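PDB 4B5F: exodeoxyribonuclease from Neisseria meningitidis, which probably cleaves DNA at apurinic or apyrimidinic sites and trims double-stranded DNA from the 3' end, using magnesium or manganese ions. Local coordinates for residues A[129-134]-A[184-189]. Residues are numbered along the deposited sequence; the frame is centred on the assembly and turned at random.
Sequences AFYPML and HKLGWT
L134 and L186 bring the two backbones nearest, their CA atoms 7.5 Å apart, where helix 117-139 meets the end of helix 173-185 on the outer face of one sheet of the DNase I-like fold. Segment 129-134 is helical but kinked: P132 has no backbone N-H to give to the preceding turn, and M133 N makes only a weak bond to F130 O. G187, with positive phi (98°), is the first residue to leave helical backbone angles, and the chain runs on into strand 189-190. L186 sits between the Y131 ring and L134. Its CD1 lies over one ring face, a CH-pi contact 3.8 Å from the centroid of Y131, and also meets L134 CB at 3.7 Å. L186 CG packs 3.5 Å from Y131 CZ at the phenol end of the ring. A chi1 of -170°, which sets CG opposite the backbone N, carries the Y131 ring toward segment 184-189; its OH lies 3.4 Å from L186 CG and also touches K185 CB, while the lysine chain leads away. W178 meets the same tyrosine ring, planes at about 60°. Deeper in, the buried W188 indole lies against L134, whose CD2 is 3.9 Å above the ring plane near the rim, the two side chains crossing at about a right angle. I144 and V146 of strand 143-147 also touch the indole, placing it between helix and sheet. The indole N-H is spent on a helix carbonyl: W188 NE1 donates to L134 O at 2.9 Å, the oxygen in the indole plane but the nitrogen well above the carbonyl plane.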
loop_
_atom_site.group_PDB
_atom_site.type_symbol
_atom_site.label_atom_id
_atom_site.label_comp_id
_atom_site.label_asym_id
_atom_site.label_seq_id
_atom_site.Cartn_x
_atom_site.Cartn_y
_atom_site.Cartn_z
ATOM N N ALA A 129 -13.099 -4.074 10.599
ATOM C CA ALA A 129 -12.735 -5.478 10.437
ATOM C C ALA A 129 -11.227 -5.690 10.325
ATOM O O ALA A 129 -10.727 -6.783 10.576
ATOM C CB ALA A 129 -13.441 -6.058 9.219
ATOM N N PHE A 130 -10.510 -4.639 9.947
ATOM C CA PHE A 130 -9.080 -4.741 9.696
ATOM C C PHE A 130 -8.282 -4.360 10.935
ATOM O O PHE A 130 -7.184 -4.868 11.152
ATOM C CB PHE A 130 -8.686 -3.863 8.506
ATOM C CG PHE A 130 -7.247 -4.003 8.095
ATOM C CD1 PHE A 130 -6.730 -5.240 7.746
ATOM C CD2 PHE A 130 -6.418 -2.895 8.037
ATOM C CE1 PHE A 130 -5.408 -5.371 7.361
ATOM C CE2 PHE A 130 -5.096 -3.020 7.653
ATOM C CZ PHE A 130 -4.591 -4.259 7.315
ATOM N N TYR A 131 -8.840 -3.468 11.746
ATOM C CA TYR A 131 -8.178 -3.039 12.974
ATOM C C TYR A 131 -7.792 -4.219 13.873
ATOM O O TYR A 131 -6.652 -4.304 14.328
ATOM C CB TYR A 131 -9.051 -2.042 13.739
ATOM C CG TYR A 131 -8.348 -1.371 14.898
ATOM C CD1 TYR A 131 -7.500 -0.292 14.688
ATOM C CD2 TYR A 131 -8.538 -1.812 16.201
ATOM C CE1 TYR A 131 -6.857 0.329 15.743
ATOM C CE2 TYR A 131 -7.901 -1.199 17.263
ATOM C CZ TYR A 131 -7.061 -0.129 17.028
ATOM O OH TYR A 131 -6.425 0.487 18.081
ATOM N N PRO A 132 -8.740 -5.136 14.131
ATOM C CA PRO A 132 -8.423 -6.292 14.979
ATOM C C PRO A 132 -7.366 -7.192 14.348
ATOM O O PRO A 132 -6.648 -7.888 15.065
ATOM C CB PRO A 132 -9.763 -7.029 15.085
ATOM C CG PRO A 132 -10.535 -6.588 13.891
ATOM C CD PRO A 132 -10.137 -5.165 13.667
ATOM N N MET A 133 -7.275 -7.178 13.021
ATOM C CA MET A 133 -6.259 -7.955 12.321
ATOM C C MET A 133 -4.878 -7.347 12.535
ATOM O O MET A 133 -3.885 -8.065 12.653
ATOM C CB MET A 133 -6.569 -8.034 10.826
ATOM C CG MET A 133 -7.828 -8.811 10.490
ATOM S SD MET A 133 -8.105 -8.921 8.712
ATOM C CE MET A 133 -6.603 -9.741 8.184
ATOM N N LEU A 134 -4.825 -6.020 12.581
ATOM C CA LEU A 134 -3.580 -5.307 12.833
ATOM C C LEU A 134 -3.129 -5.510 14.273
ATOM O O LEU A 134 -1.933 -5.570 14.554
ATOM C CB LEU A 134 -3.745 -3.814 12.541
ATOM C CG LEU A 134 -3.841 -3.409 11.069
ATOM C CD1 LEU A 134 -4.235 -1.944 10.931
ATOM C CD2 LEU A 134 -2.526 -3.685 10.360
ATOM N N HIS A 184 -0.408 4.445 17.518
ATOM C CA HIS A 184 -0.117 4.597 18.941
ATOM C C HIS A 184 -0.738 3.510 19.821
ATOM O O HIS A 184 -0.058 2.922 20.661
ATOM C CB HIS A 184 -0.535 5.986 19.424
ATOM C CG HIS A 184 0.165 7.103 18.714
ATOM N ND1 HIS A 184 -0.255 7.592 17.496
ATOM C CD2 HIS A 184 1.267 7.817 19.045
ATOM C CE1 HIS A 184 0.551 8.563 17.110
ATOM N NE2 HIS A 184 1.485 8.720 18.032
ATOM N N LYS A 185 -2.026 3.246 19.630
ATOM C CA LYS A 185 -2.716 2.248 20.440
ATOM C C LYS A 185 -2.223 0.832 20.153
ATOM O O LYS A 185 -1.939 0.067 21.074
ATOM C CB LYS A 185 -4.232 2.339 20.246
ATOM C CG LYS A 185 -4.845 3.618 20.793
ATOM C CD LYS A 185 -6.362 3.557 20.775
ATOM C CE LYS A 185 -6.970 4.779 21.445
ATOM N NZ LYS A 185 -8.453 4.684 21.533
ATOM N N LEU A 186 -2.120 0.486 18.874
ATOM C CA LEU A 186 -1.653 -0.841 18.486
ATOM C C LEU A 186 -0.128 -0.924 18.465
ATOM O O LEU A 186 0.443 -1.989 18.686
ATOM C CB LEU A 186 -2.235 -1.253 17.131
ATOM C CG LEU A 186 -3.756 -1.406 17.088
ATOM C CD1 LEU A 186 -4.192 -2.060 15.785
ATOM C CD2 LEU A 186 -4.244 -2.214 18.283
ATOM N N GLY A 187 0.525 0.202 18.196
ATOM C CA GLY A 187 1.973 0.272 18.263
ATOM C C GLY A 187 2.688 0.136 16.931
ATOM O O GLY A 187 3.896 -0.089 16.894
ATOM N N TRP A 188 1.950 0.273 15.834
ATOM C CA TRP A 188 2.555 0.204 14.508
ATOM C C TRP A 188 3.351 1.469 14.203
ATOM O O TRP A 188 3.072 2.534 14.752
ATOM C CB TRP A 188 1.489 -0.030 13.437
ATOM C CG TRP A 188 0.935 -1.421 13.444
ATOM C CD1 TRP A 188 -0.109 -1.885 14.188
ATOM C CD2 TRP A 188 1.402 -2.533 12.671
ATOM N NE1 TRP A 188 -0.323 -3.218 13.928
ATOM C CE2 TRP A 188 0.592 -3.639 12.999
ATOM C CE3 TRP A 188 2.426 -2.702 11.735
ATOM C CZ2 TRP A 188 0.773 -4.895 12.423
ATOM C CZ3 TRP A 188 2.605 -3.950 11.166
ATOM C CH2 TRP A 188 1.782 -5.029 11.512
ATOM N N THR A 189 4.344 1.347 13.328
ATOM C CA THR A 189 5.188 2.482 12.968
ATOM C C THR A 189 4.962 2.943 11.530
ATOM O O THR A 189 5.157 2.181 10.586
ATOM C CB THR A 189 6.688 2.164 13.161
ATOM O OG1 THR A 189 6.980 2.046 14.558
ATOM C CG2 THR A 189 7.549 3.272 12.571
#